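Local coordinates for acyl-[acyl-carrier-protein]--UDP-N-acetylglucosamine O-acyltransferase (Leptospira interrogans, PDB 3I3A), which probably transfers a 3-hydroxyacyl chain from acyl carrier protein to UDP-N-acetylglucosamine, an early step in lipid A biosynthesis, at residues H85-E90 against K109-G114; S116-D121 against N128-G133; D175-S180 against R253-H258. All coordinates share one frame; numbering follows the deposited sequence.

The three contacts follow one another along the chain. Interactions 1 and 2 lie in the left-handed parallel beta-helix, their centres about 9 Å apart, and they touch: strand 111-112 of interaction 1 pairs with strand 129-130 of interaction 2 in the same sheet, while strand 117-118 belongs to a second sheet. Interaction 3 joins the loop after strand 171-172 to the tail that follows helix 239-249, with its centre about 19 Å from that of interaction 2 and about 25 Å from that of interaction 1. Interactions 2 and 3 nevertheless share one bound acyl-pantetheine ligand: H117 holds its acyl hydroxyl and R253 its phosphate, so coil and C-terminal region hold separate parts of one folded-back molecule.

Interaction 1. Residues H85-E90 against K109-G114; sequences HNIFRE and KNYFMG. With S2N (S-[2-({N-[(2R)-2-hydroxy-4-{[(S)-hydroxy(methoxy)phosphoryl]oxy}-3,3-dimethylbutanoyl]-beta-alanyl}amino)ethyl] (3R)-3-hydroxydodecanethioate), chain D.
The F88 and F112 rings lie almost parallel, planes 6° apart, but slid so that they barely overlap: F112 CD1 sits over one face of F88, toward its rim, and is 3.6 Å from F88 CE2. At the edge of F112, in its plane, lies I87 O. Over one face of Y111 comes the methyl I87 CG2, a CH-pi contact 3.9 Å from the ring centroid. The Y111 hydroxyl meets the edge of the R89 guanidinium, accepting from R89 NH1 at 3.2 Å; bent at chi2 (-52°) and chi3 (-59°), R89 turns NE and NH2 side-on to E90 OE1 in a salt bridge.

Asparagine suits the turn because its amide can serve backbone and side chain together: N86 OD1 accepts from N110 N (2.9 Å) and N110 ND2 (3.1 Å), the two amides nearly coplanar. Parallel strand bonds follow, I87 N to N110 O, F112 N to I87 O (2.7 Å) and R89 N to F112 O (2.7 Å).

R89 also donates to M66 O of the second subunit. The asparagine ladder runs on from N55 to N128, F57 stacks on F88, and I106 of strand 104-106 packs against both phenylalanines. Strands 87-88 and 111-112 are neighbouring parallel strands on one side of the beta-helix.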
loop_
_atom_site.group_PDB
_atom_site.type_symbol
_atom_site.label_atom_id
_atom_site.label_comp_id
_atom_site.label_asym_id
_atom_site.label_seq_id
_atom_site.Cartn_x
_atom_site.Cartn_y
_atom_site.Cartn_z
ATOM N N HIS A 85 -21.885 -11.298 -7.885
ATOM C CA HIS A 85 -22.023 -10.558 -6.619
ATOM C C HIS A 85 -20.682 -10.188 -5.967
ATOM O O HIS A 85 -20.571 -10.134 -4.745
ATOM C CB HIS A 85 -22.917 -11.326 -5.627
ATOM C CG HIS A 85 -24.374 -11.295 -5.964
ATOM N ND1 HIS A 85 -25.034 -12.376 -6.509
ATOM C CD2 HIS A 85 -25.303 -10.319 -5.820
ATOM C CE1 HIS A 85 -26.307 -12.065 -6.692
ATOM N NE2 HIS A 85 -26.497 -10.823 -6.283
ATOM N N ASN A 86 -19.671 -9.933 -6.794
ATOM C CA ASN A 86 -18.378 -9.444 -6.315
ATOM C C ASN A 86 -18.328 -7.917 -6.285
ATOM O O ASN A 86 -18.921 -7.242 -7.123
ATOM C CB ASN A 86 -17.224 -9.986 -7.166
ATOM C CG ASN A 86 -17.148 -11.495 -7.160
ATOM O OD1 ASN A 86 -16.714 -12.109 -6.184
ATOM N ND2 ASN A 86 -17.558 -12.107 -8.266
ATOM N N ILE A 87 -17.599 -7.386 -5.310
ATOM C CA ILE A 87 -17.417 -5.951 -5.162
ATOM C C ILE A 87 -15.920 -5.606 -5.276
ATOM O O ILE A 87 -15.099 -6.058 -4.489
ATOM C CB ILE A 87 -18.057 -5.439 -3.847
ATOM C CG1 ILE A 87 -19.595 -5.594 -3.933
ATOM C CG2 ILE A 87 -17.658 -3.985 -3.574
ATOM C CD1 ILE A 87 -20.381 -5.221 -2.660
ATOM N N PHE A 88 -15.586 -4.819 -6.295
ATOM C CA PHE A 88 -14.228 -4.350 -6.495
ATOM C C PHE A 88 -14.216 -2.866 -6.183
ATOM O O PHE A 88 -14.845 -2.070 -6.893
ATOM C CB PHE A 88 -13.780 -4.601 -7.939
ATOM C CG PHE A 88 -13.813 -6.042 -8.335
ATOM C CD1 PHE A 88 -15.017 -6.656 -8.698
ATOM C CD2 PHE A 88 -12.652 -6.795 -8.342
ATOM C CE1 PHE A 88 -15.052 -7.991 -9.058
ATOM C CE2 PHE A 88 -12.681 -8.132 -8.699
ATOM C CZ PHE A 88 -13.884 -8.732 -9.055
ATOM N N ARG A 89 -13.509 -2.504 -5.113
ATOM C CA ARG A 89 -13.488 -1.121 -4.644
ATOM C C ARG A 89 -12.498 -0.287 -5.446
ATOM O O ARG A 89 -11.852 -0.794 -6.373
ATOM C CB ARG A 89 -13.191 -1.048 -3.143
ATOM C CG ARG A 89 -14.320 -1.571 -2.234
ATOM C CD ARG A 89 -15.661 -0.919 -2.562
ATOM N NE ARG A 89 -15.630 0.542 -2.431
ATOM C CZ ARG A 89 -16.188 1.227 -1.435
ATOM N NH1 ARG A 89 -16.832 0.595 -0.467
ATOM N NH2 ARG A 89 -16.115 2.551 -1.412
ATOM N N GLU A 90 -12.380 0.987 -5.073
ATOM C CA GLU A 90 -11.685 1.975 -5.878
ATOM C C GLU A 90 -10.209 1.655 -6.076
ATOM O O GLU A 90 -9.498 1.391 -5.113
ATOM C CB GLU A 90 -11.844 3.362 -5.255
ATOM C CG GLU A 90 -13.246 3.960 -5.400
ATOM C CD GLU A 90 -14.247 3.514 -4.330
ATOM O OE1 GLU A 90 -13.913 2.678 -3.452
ATOM O OE2 GLU A 90 -15.391 4.016 -4.385
ATOM N N LYS A 109 -19.315 -13.426 -4.503
ATOM C CA LYS A 109 -19.550 -12.734 -3.224
ATOM C C LYS A 109 -18.251 -12.328 -2.503
ATOM O O LYS A 109 -18.225 -12.189 -1.270
ATOM C CB LYS A 109 -20.474 -13.563 -2.306
ATOM C CG LYS A 109 -21.789 -14.019 -2.969
ATOM C CD LYS A 109 -22.526 -15.061 -2.123
ATOM C CE LYS A 109 -23.884 -15.432 -2.715
ATOM N NZ LYS A 109 -23.875 -16.775 -3.415
ATOM N N ASN A 110 -17.190 -12.139 -3.280
ATOM C CA ASN A 110 -15.919 -11.651 -2.758
ATOM C C ASN A 110 -15.889 -10.130 -2.670
ATOM O O ASN A 110 -16.586 -9.440 -3.420
ATOM C CB ASN A 110 -14.758 -12.124 -3.619
ATOM C CG ASN A 110 -14.622 -13.624 -3.641
ATOM O OD1 ASN A 110 -14.153 -14.241 -2.680
ATOM N ND2 ASN A 110 -15.020 -14.223 -4.746
ATOM N N TYR A 111 -15.075 -9.620 -1.742
ATOM C CA TYR A 111 -14.944 -8.187 -1.550
ATOM C C TYR A 111 -13.488 -7.768 -1.706
ATOM O O TYR A 111 -12.624 -8.183 -0.930
ATOM C CB TYR A 111 -15.470 -7.797 -0.174
ATOM C CG TYR A 111 -15.978 -6.377 -0.082
ATOM C CD1 TYR A 111 -15.095 -5.298 0.025
ATOM C CD2 TYR A 111 -17.351 -6.108 -0.095
ATOM C CE1 TYR A 111 -15.570 -3.978 0.107
ATOM C CE2 TYR A 111 -17.833 -4.793 -0.009
ATOM C CZ TYR A 111 -16.940 -3.738 0.087
ATOM O OH TYR A 111 -17.426 -2.444 0.173
ATOM N N PHE A 112 -13.214 -6.952 -2.714
ATOM C CA PHE A 112 -11.864 -6.443 -2.920
ATOM C C PHE A 112 -11.861 -4.970 -2.570
ATOM O O PHE A 112 -12.470 -4.163 -3.270
ATOM C CB PHE A 112 -11.400 -6.702 -4.354
ATOM C CG PHE A 112 -11.510 -8.144 -4.755
ATOM C CD1 PHE A 112 -12.728 -8.662 -5.185
ATOM C CD2 PHE A 112 -10.415 -8.999 -4.647
ATOM C CE1 PHE A 112 -12.850 -10.000 -5.530
ATOM C CE2 PHE A 112 -10.525 -10.342 -4.987
ATOM C CZ PHE A 112 -11.743 -10.846 -5.432
ATOM N N MET A 113 -11.211 -4.640 -1.457
ATOM C CA MET A 113 -11.202 -3.274 -0.948
ATOM C C MET A 113 -10.290 -2.362 -1.772
ATOM O O MET A 113 -9.521 -2.842 -2.617
ATOM C CB MET A 113 -10.839 -3.241 0.540
ATOM C CG MET A 113 -11.960 -3.805 1.448
ATOM S SD MET A 113 -11.856 -3.523 3.247
ATOM C CE MET A 113 -11.148 -1.933 3.344
ATOM N N GLY A 114 -10.395 -1.052 -1.532
ATOM C CA GLY A 114 -9.638 -0.075 -2.308
ATOM C C GLY A 114 -8.158 -0.421 -2.349
ATOM O O GLY A 114 -7.588 -0.875 -1.353
HETATM C CAA S2N D . -12.639 -1.285 8.010
HETATM C CAB S2N D . -12.852 -0.390 6.787
HETATM C CAC S2N D . -11.560 0.339 6.410
HETATM C CAD S2N D . -10.463 -0.686 6.114
HETATM C CAE S2N D . -9.097 -0.007 5.995
HETATM C CAF S2N D . -7.966 -0.997 6.286
HETATM C CAG S2N D . -7.357 -0.741 7.665
HETATM C CAH S2N D . -6.703 -2.009 8.220
HETATM C CAI S2N D . -6.354 -1.843 9.701
HETATM C CAJ S2N D . -5.508 -3.016 10.199
HETATM C CAK S2N D . -5.639 -3.183 11.713
HETATM C CAL S2N D . -4.541 -4.096 12.263
HETATM C CAP S2N D . -11.617 -3.477 9.304
HETATM C CAQ S2N D . -10.111 -3.575 9.048
HETATM C CAS S2N D . -8.752 -5.269 10.182
HETATM C CAT S2N D . -8.129 -5.708 11.508
HETATM C CAU S2N D . -8.587 -7.119 11.889
HETATM N NAR S2N D . -9.447 -4.137 10.234
HETATM O OAM S2N D . -12.518 -0.798 9.132
HETATM O OAN S2N D . -11.787 1.144 5.251
HETATM O OAY S2N D . -8.601 -5.937 9.160
HETATM S SAO S2N D . -12.567 -3.022 7.808
HETATM C CAW S2N D . -10.833 -7.138 12.864
HETATM C CAX S2N D . -10.235 -6.716 14.208
HETATM N NAV S2N D . -10.045 -6.946 11.812
HETATM O OAZ S2N D . -11.988 -7.556 12.790
HETATM C CBA S2N D . -10.260 -7.903 15.173
HETATM C CBB S2N D . -9.043 -7.833 16.098
HETATM C CBF S2N D . -6.659 -7.669 19.265
HETATM C CBG S2N D . -10.219 -9.209 14.377
HETATM C CBH S2N D . -11.538 -7.853 16.008
HETATM O OBC S2N D . -9.368 -8.303 17.409
HETATM O OBE S2N D . -7.683 -6.807 18.764
HETATM O OBI S2N D . -8.885 -6.286 14.014
HETATM O OBJ S2N D . -10.194 -6.068 18.518
HETATM O OBK S2N D . -9.571 -8.131 20.024
HETATM P PBD S2N D . -9.204 -7.328 18.678
HETATM O O HOH W 1 -19.320 -8.962 -2.384
#

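Interaction 2. Residues S116-D121 against N128-G133; sequences SHVGHD and NILTHG. With S2N (S-[2-({N-[(2R)-2-hydroxy-4-{[(S)-hydroxy(methoxy)phosphoryl]oxy}-3,3-dimethylbutanoyl]-beta-alanyl}amino)ethyl] (3R)-3-hydroxydodecanethioate), chain B.
S116 and L130 meet at a corner rather than along paired strands: the touching parts, 116-118 and 130-133, run 118° apart, and the contact between them is apolar, S116 CB lying 3.7 Å from L130 CG. Next to it, L130 CD2 reaches V118 CG2 at 3.7 Å, the two side chains crossing at a slant. Leucine suits this inward position because a branched apolar side chain can touch several walls of the coil's interior at once; with CG swung opposite the backbone N (chi1 -161°), the branch extends to V118 and to H117 O, while F112, L136 and I148 pack around it. S116 is small enough to let L130 in, and its hydroxyl bonds to M113 O, which settles that buried polar atom.

The outward-facing histidines do different work. H117 NE2 and the ligand hydroxyl OAN are hydrogen-bonded at 2.7 Å, the hydroxyl lying at the ring edge; either could be the donor. ND1 of H117 makes a weak bond to N93 O, and H132 of the third subunit stacks on the ring, which should help fix its rotation. H120 ND1 donates to D121 OD2 at 2.8 Å, close to the ring plane (N-H...acceptor angle 165°), on the anti side of the carboxylate; T98 and S102 bond the same carboxylate and so hold it in place. The H120 ring comes near ligand CAB, beside the thioester. G119, with no side chain, lets the acyl chain pass close to the backbone; its CA lies 3.9 Å from ligand OAN.

This is a corner of the left-handed parallel beta-helix of hexapeptide-repeat acyltransferases, whose acyl-donor site lies between subunits of the trimer.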
loop_
_atom_site.group_PDB
_atom_site.type_symbol
_atom_site.label_atom_id
_atom_site.label_comp_id
_atom_site.label_asym_id
_atom_site.label_seq_id
_atom_site.Cartn_x
_atom_site.Cartn_y
_atom_site.Cartn_z
ATOM N N SER A 116 -6.565 -2.836 -3.334
ATOM C CA SER A 116 -6.178 -4.246 -3.207
ATOM C C SER A 116 -5.767 -4.806 -4.566
ATOM O O SER A 116 -6.197 -4.307 -5.604
ATOM C CB SER A 116 -7.262 -5.096 -2.531
ATOM O OG SER A 116 -8.445 -5.188 -3.317
ATOM N N HIS A 117 -4.914 -5.832 -4.545
ATOM C CA HIS A 117 -4.321 -6.384 -5.756
ATOM C C HIS A 117 -4.376 -7.917 -5.825
ATOM O O HIS A 117 -4.024 -8.613 -4.865
ATOM C CB HIS A 117 -2.879 -5.907 -5.881
ATOM C CG HIS A 117 -2.095 -6.611 -6.949
ATOM N ND1 HIS A 117 -2.359 -6.452 -8.292
ATOM C CD2 HIS A 117 -1.050 -7.471 -6.869
ATOM C CE1 HIS A 117 -1.512 -7.187 -8.993
ATOM N NE2 HIS A 117 -0.697 -7.803 -8.156
ATOM N N VAL A 118 -4.834 -8.436 -6.967
ATOM C CA VAL A 118 -4.803 -9.882 -7.239
ATOM C C VAL A 118 -3.871 -10.172 -8.437
ATOM O O VAL A 118 -4.189 -9.821 -9.585
ATOM C CB VAL A 118 -6.233 -10.435 -7.491
ATOM C CG1 VAL A 118 -6.192 -11.897 -7.971
ATOM C CG2 VAL A 118 -7.099 -10.317 -6.237
ATOM N N GLY A 119 -2.725 -10.797 -8.159
ATOM C CA GLY A 119 -1.716 -11.150 -9.177
ATOM C C GLY A 119 -2.118 -12.234 -10.174
ATOM O O GLY A 119 -3.073 -12.993 -9.937
ATOM N N HIS A 120 -1.386 -12.299 -11.291
ATOM C CA HIS A 120 -1.637 -13.262 -12.364
ATOM C C HIS A 120 -1.820 -14.696 -11.849
ATOM O O HIS A 120 -1.090 -15.143 -10.965
ATOM C CB HIS A 120 -0.533 -13.195 -13.443
ATOM C CG HIS A 120 0.835 -13.570 -12.948
ATOM N ND1 HIS A 120 1.277 -14.875 -12.899
ATOM C CD2 HIS A 120 1.856 -12.808 -12.481
ATOM C CE1 HIS A 120 2.507 -14.903 -12.413
ATOM N NE2 HIS A 120 2.880 -13.662 -12.150
ATOM N N ASP A 121 -2.841 -15.374 -12.370
ATOM C CA ASP A 121 -3.103 -16.805 -12.104
ATOM C C ASP A 121 -3.549 -17.157 -10.678
ATOM O O ASP A 121 -3.539 -18.321 -10.304
ATOM C CB ASP A 121 -1.892 -17.666 -12.484
ATOM C CG ASP A 121 -1.416 -17.419 -13.897
ATOM O OD1 ASP A 121 -2.149 -17.784 -14.837
ATOM O OD2 ASP A 121 -0.309 -16.862 -14.071
ATOM N N ASN A 128 -14.678 -14.350 0.116
ATOM C CA ASN A 128 -13.405 -13.859 0.653
ATOM C C ASN A 128 -13.361 -12.333 0.749
ATOM O O ASN A 128 -14.034 -11.637 -0.008
ATOM C CB ASN A 128 -12.246 -14.335 -0.217
ATOM C CG ASN A 128 -12.164 -15.850 -0.317
ATOM O OD1 ASN A 128 -11.944 -16.538 0.684
ATOM N ND2 ASN A 128 -12.293 -16.368 -1.531
ATOM N N ILE A 129 -12.550 -11.818 1.671
ATOM C CA ILE A 129 -12.393 -10.377 1.832
ATOM C C ILE A 129 -10.916 -9.993 1.692
ATOM O O ILE A 129 -10.054 -10.464 2.447
ATOM C CB ILE A 129 -13.017 -9.869 3.166
ATOM C CG1 ILE A 129 -14.518 -10.212 3.220
ATOM C CG2 ILE A 129 -12.783 -8.359 3.361
ATOM C CD1 ILE A 129 -15.278 -9.650 4.400
ATOM N N LEU A 130 -10.626 -9.164 0.698
ATOM C CA LEU A 130 -9.282 -8.613 0.529
ATOM C C LEU A 130 -9.312 -7.157 0.986
ATOM O O LEU A 130 -9.867 -6.286 0.311
ATOM C CB LEU A 130 -8.842 -8.734 -0.934
ATOM C CG LEU A 130 -7.355 -8.642 -1.315
ATOM C CD1 LEU A 130 -6.482 -9.539 -0.444
ATOM C CD2 LEU A 130 -7.166 -9.006 -2.767
ATOM N N THR A 131 -8.728 -6.909 2.153
ATOM C CA THR A 131 -8.777 -5.588 2.797
ATOM C C THR A 131 -7.854 -4.557 2.123
ATOM O O THR A 131 -7.018 -4.917 1.292
ATOM C CB THR A 131 -8.560 -5.754 4.310
ATOM O OG1 THR A 131 -9.551 -6.674 4.793
ATOM C CG2 THR A 131 -8.656 -4.435 5.098
ATOM N N HIS A 132 -8.052 -3.282 2.464
ATOM C CA HIS A 132 -7.394 -2.157 1.803
ATOM C C HIS A 132 -5.875 -2.331 1.667
ATOM O O HIS A 132 -5.174 -2.606 2.641
ATOM C CB HIS A 132 -7.698 -0.862 2.563
ATOM C CG HIS A 132 -7.718 0.353 1.694
ATOM N ND1 HIS A 132 -8.887 0.897 1.214
ATOM C CD2 HIS A 132 -6.712 1.113 1.198
ATOM C CE1 HIS A 132 -8.605 1.943 0.459
ATOM N NE2 HIS A 132 -7.292 2.098 0.437
ATOM N N GLY A 133 -5.380 -2.173 0.448
ATOM C CA GLY A 133 -3.946 -2.189 0.195
ATOM C C GLY A 133 -3.272 -3.555 0.190
ATOM O O GLY A 133 -2.054 -3.637 0.001
HETATM C CAA S2N B . 4.446 -11.309 -8.826
HETATM C CAB S2N B . 3.410 -10.433 -9.535
HETATM C CAC S2N B . 2.443 -9.805 -8.529
HETATM C CAD S2N B . 3.229 -8.962 -7.522
HETATM C CAE S2N B . 2.341 -8.536 -6.352
HETATM C CAF S2N B . 3.181 -8.231 -5.110
HETATM C CAG S2N B . 3.058 -9.352 -4.076
HETATM C CAH S2N B . 4.283 -9.391 -3.160
HETATM C CAI S2N B . 4.304 -10.674 -2.326
HETATM C CAJ S2N B . 5.399 -10.617 -1.259
HETATM C CAK S2N B . 5.822 -12.023 -0.832
HETATM C CAL S2N B . 6.633 -11.982 0.465
HETATM C CAP S2N B . 6.634 -11.721 -7.225
HETATM C CAQ S2N B . 6.460 -10.967 -5.905
HETATM C CAS S2N B . 8.087 -11.220 -4.090
HETATM C CAT S2N B . 8.631 -12.149 -3.003
HETATM C CAU S2N B . 10.137 -12.367 -3.170
HETATM N NAR S2N B . 7.097 -11.727 -4.818
HETATM O OAM S2N B . 4.130 -12.402 -8.359
HETATM O OAN S2N B . 1.509 -8.973 -9.221
HETATM O OAY S2N B . 8.553 -10.094 -4.253
HETATM S SAO S2N B . 6.097 -10.749 -8.679
HETATM C CAW S2N B . 10.652 -14.006 -4.917
HETATM C CAX S2N B . 10.364 -15.131 -3.921
HETATM N NAV S2N B . 10.178 -12.813 -4.571
HETATM O OAZ S2N B . 11.224 -14.235 -5.982
HETATM C CBA S2N B . 11.678 -15.790 -3.499
HETATM C CBB S2N B . 11.571 -16.254 -2.044
HETATM C CBF S2N B . 11.553 -18.417 1.280
HETATM C CBG S2N B . 12.820 -14.780 -3.628
HETATM C CBH S2N B . 11.957 -16.993 -4.399
HETATM O OBC S2N B . 12.288 -17.475 -1.843
HETATM O OBE S2N B . 10.788 -18.468 0.074
HETATM O OBI S2N B . 9.708 -14.592 -2.770
HETATM O OBJ S2N B . 10.409 -19.222 -2.415
HETATM O OBK S2N B . 12.567 -19.988 -1.123
HETATM P PBD S2N B . 11.513 -18.787 -1.327
#

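Interaction 3. Residues D175-S180 against R253-H258; sequences DVPPYS and RGVTNH. With S2N (S-[2-({N-[(2R)-2-hydroxy-4-{[(S)-hydroxy(methoxy)phosphoryl]oxy}-3,3-dimethylbutanoyl]-beta-alanyl}amino)ethyl] (3R)-3-hydroxydodecanethioate), chain B.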
loop_
_atom_site.group_PDB
_atom_site.type_symbol
_atom_site.label_atom_id
_atom_site.label_comp_id
_atom_site.label_asym_id
_atom_site.label_seq_id
_atom_site.Cartn_x
_atom_site.Cartn_y
_atom_site.Cartn_z
ATOM N N ASP A 175 1.759 -21.439 3.608
ATOM C CA ASP A 175 0.310 -21.584 3.591
ATOM C C ASP A 175 -0.341 -21.076 4.865
ATOM O O ASP A 175 0.245 -21.154 5.949
ATOM C CB ASP A 175 -0.099 -23.038 3.358
ATOM C CG ASP A 175 0.248 -23.545 1.954
ATOM O OD1 ASP A 175 0.615 -22.747 1.050
ATOM O OD2 ASP A 175 0.138 -24.770 1.757
ATOM N N VAL A 176 -1.548 -20.541 4.715
ATOM C CA VAL A 176 -2.395 -20.161 5.835
ATOM C C VAL A 176 -3.436 -21.276 6.068
ATOM O O VAL A 176 -4.334 -21.468 5.242
ATOM C CB VAL A 176 -3.112 -18.823 5.581
ATOM C CG1 VAL A 176 -4.060 -18.489 6.751
ATOM C CG2 VAL A 176 -2.092 -17.675 5.372
ATOM N N PRO A 177 -3.311 -22.019 7.189
ATOM C CA PRO A 177 -4.173 -23.196 7.369
ATOM C C PRO A 177 -5.645 -22.850 7.651
ATOM O O PRO A 177 -5.941 -21.760 8.151
ATOM C CB PRO A 177 -3.522 -23.950 8.541
ATOM C CG PRO A 177 -2.769 -22.916 9.300
ATOM C CD PRO A 177 -2.388 -21.821 8.323
ATOM N N PRO A 178 -6.568 -23.759 7.288
ATOM C CA PRO A 178 -7.982 -23.425 7.456
ATOM C C PRO A 178 -8.354 -23.233 8.925
ATOM O O PRO A 178 -7.756 -23.864 9.814
ATOM C CB PRO A 178 -8.715 -24.641 6.872
ATOM C CG PRO A 178 -7.705 -25.751 6.836
ATOM C CD PRO A 178 -6.363 -25.102 6.703
ATOM N N TYR A 179 -9.325 -22.345 9.157
ATOM C CA TYR A 179 -9.896 -22.083 10.477
ATOM C C TYR A 179 -8.912 -21.395 11.426
ATOM O O TYR A 179 -9.159 -21.307 12.626
ATOM C CB TYR A 179 -10.441 -23.389 11.086
ATOM C CG TYR A 179 -11.188 -24.270 10.079
ATOM C CD1 TYR A 179 -12.359 -23.821 9.455
ATOM C CD2 TYR A 179 -10.712 -25.547 9.747
ATOM C CE1 TYR A 179 -13.041 -24.634 8.518
ATOM C CE2 TYR A 179 -11.390 -26.363 8.817
ATOM C CZ TYR A 179 -12.547 -25.903 8.207
ATOM O OH TYR A 179 -13.219 -26.712 7.290
ATOM N N SER A 180 -7.798 -20.907 10.881
ATOM C CA SER A 180 -6.689 -20.379 11.690
ATOM C C SER A 180 -6.395 -18.887 11.467
ATOM O O SER A 180 -6.825 -18.291 10.463
ATOM C CB SER A 180 -5.417 -21.202 11.436
ATOM O OG SER A 180 -5.654 -22.590 11.635
ATOM N N ARG A 253 4.446 -25.247 -0.547
ATOM C CA ARG A 253 5.497 -24.496 0.149
ATOM C C ARG A 253 5.674 -24.915 1.609
ATOM O O ARG A 253 6.693 -24.579 2.242
ATOM C CB ARG A 253 5.203 -22.997 0.051
ATOM C CG ARG A 253 5.310 -22.456 -1.374
ATOM C CD ARG A 253 5.094 -20.946 -1.438
ATOM N NE ARG A 253 6.000 -20.204 -0.558
ATOM C CZ ARG A 253 7.241 -19.840 -0.878
ATOM N NH1 ARG A 253 7.747 -20.152 -2.065
ATOM N NH2 ARG A 253 7.980 -19.159 -0.009
ATOM N N GLY A 254 4.701 -25.665 2.129
ATOM C CA GLY A 254 4.601 -25.935 3.559
ATOM C C GLY A 254 3.615 -24.992 4.233
ATOM O O GLY A 254 3.152 -24.027 3.636
ATOM N N VAL A 255 3.288 -25.285 5.485
ATOM C CA VAL A 255 2.352 -24.458 6.258
ATOM C C VAL A 255 3.121 -23.524 7.205
ATOM O O VAL A 255 4.078 -23.939 7.860
ATOM C CB VAL A 255 1.333 -25.347 7.038
ATOM C CG1 VAL A 255 0.317 -24.506 7.800
ATOM C CG2 VAL A 255 0.613 -26.327 6.072
ATOM N N THR A 256 2.685 -22.266 7.274
ATOM C CA THR A 256 3.290 -21.256 8.148
ATOM C C THR A 256 3.623 -21.823 9.534
ATOM O O THR A 256 2.815 -22.568 10.108
ATOM C CB THR A 256 2.352 -20.017 8.294
ATOM O OG1 THR A 256 2.092 -19.458 6.999
ATOM C CG2 THR A 256 2.967 -18.931 9.201
ATOM N N ASN A 257 4.818 -21.485 10.030
ATOM C CA ASN A 257 5.279 -21.818 11.380
ATOM C C ASN A 257 4.256 -21.406 12.438
ATOM O O ASN A 257 3.676 -20.322 12.343
ATOM C CB ASN A 257 6.595 -21.083 11.693
ATOM C CG ASN A 257 7.743 -21.481 10.774
ATOM O OD1 ASN A 257 7.702 -22.521 10.123
ATOM N ND2 ASN A 257 8.788 -20.650 10.733
ATOM N N HIS A 258 4.029 -22.271 13.430
ATOM C CA HIS A 258 3.148 -21.927 14.544
ATOM C C HIS A 258 3.897 -21.052 15.553
ATOM O O HIS A 258 5.096 -21.199 15.742
ATOM C CB HIS A 258 2.585 -23.169 15.249
ATOM C CG HIS A 258 1.336 -22.899 16.031
ATOM N ND1 HIS A 258 1.347 -22.320 17.280
ATOM C CD2 HIS A 258 0.031 -23.099 15.723
ATOM C CE1 HIS A 258 0.105 -22.188 17.712
ATOM N NE2 HIS A 258 -0.713 -22.654 16.786
HETATM C CAA S2N B . 4.446 -11.309 -8.826
HETATM C CAB S2N B . 3.410 -10.433 -9.535
HETATM C CAC S2N B . 2.443 -9.805 -8.529
HETATM C CAD S2N B . 3.229 -8.962 -7.522
HETATM C CAE S2N B . 2.341 -8.536 -6.352
HETATM C CAF S2N B . 3.181 -8.231 -5.110
HETATM C CAG S2N B . 3.058 -9.352 -4.076
HETATM C CAH S2N B . 4.283 -9.391 -3.160
HETATM C CAI S2N B . 4.304 -10.674 -2.326
HETATM C CAJ S2N B . 5.399 -10.617 -1.259
HETATM C CAK S2N B . 5.822 -12.023 -0.832
HETATM C CAL S2N B . 6.633 -11.982 0.465
HETATM C CAP S2N B . 6.634 -11.721 -7.225
HETATM C CAQ S2N B . 6.460 -10.967 -5.905
HETATM C CAS S2N B . 8.087 -11.220 -4.090
HETATM C CAT S2N B . 8.631 -12.149 -3.003
HETATM C CAU S2N B . 10.137 -12.367 -3.170
HETATM N NAR S2N B . 7.097 -11.727 -4.818
HETATM O OAM S2N B . 4.130 -12.402 -8.359
HETATM O OAN S2N B . 1.509 -8.973 -9.221
HETATM O OAY S2N B . 8.553 -10.094 -4.253
HETATM S SAO S2N B . 6.097 -10.749 -8.679
HETATM C CAW S2N B . 10.652 -14.006 -4.917
HETATM C CAX S2N B . 10.364 -15.131 -3.921
HETATM N NAV S2N B . 10.178 -12.813 -4.571
HETATM O OAZ S2N B . 11.224 -14.235 -5.982
HETATM C CBA S2N B . 11.678 -15.790 -3.499
HETATM C CBB S2N B . 11.571 -16.254 -2.044
HETATM C CBF S2N B . 11.553 -18.417 1.280
HETATM C CBG S2N B . 12.820 -14.780 -3.628
HETATM C CBH S2N B . 11.957 -16.993 -4.399
HETATM O OBC S2N B . 12.288 -17.475 -1.843
HETATM O OBE S2N B . 10.788 -18.468 0.074
HETATM O OBI S2N B . 9.708 -14.592 -2.770
HETATM O OBJ S2N B . 10.409 -19.222 -2.415
HETATM O OBK S2N B . 12.567 -19.988 -1.123
HETATM P PBD S2N B . 11.513 -18.787 -1.327
HETATM O O HOH W 2 1.979 -23.959 -0.836
#
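D175 and T256 make the closest contact: D175 O accepts two bonds, from T256 OG1 at 2.7 Å and from T256 N at 3.0 Å. The amide lies in the carbonyl plane, on a lone pair, whereas the hydroxyl stands 51° above that plane. A threonine serves here because its side chain and backbone reach the same oxygen, OG1 lying beside its own N (chi1 -58°). At its own amide, D175 N donates to G254 O at 2.9 Å, nearly straight, so D175 and V255 form a single backbone bridge. G254 adopts backbone angles, with phi positive, that suit a residue without a side chain. V255 CG1 packs on P177 CG at 3.8 Å, one apolar patch beside the polar bridge.

The bridge ties the C-terminal tail, just beyond the helical domain that caps the beta-helix, to the loop leaving its last coils; the two prolines enter a type II turn, P177 to S180.

Further out, water 2 donates to D175 OD1 and accepts from R253 N, and S251 OG and F159 N hold the carboxylate. A bend at chi3 (55°) brings the R253 guanidinium to the ligand's methyl phosphate: NH1 donates to OBJ at 2.8 Å and NH2 to the methyl-ester oxygen OBE at 2.9 Å. R253 NE is bonded to V173 O, which helps aim the group, while Y218 and F248 of the helices cover V255.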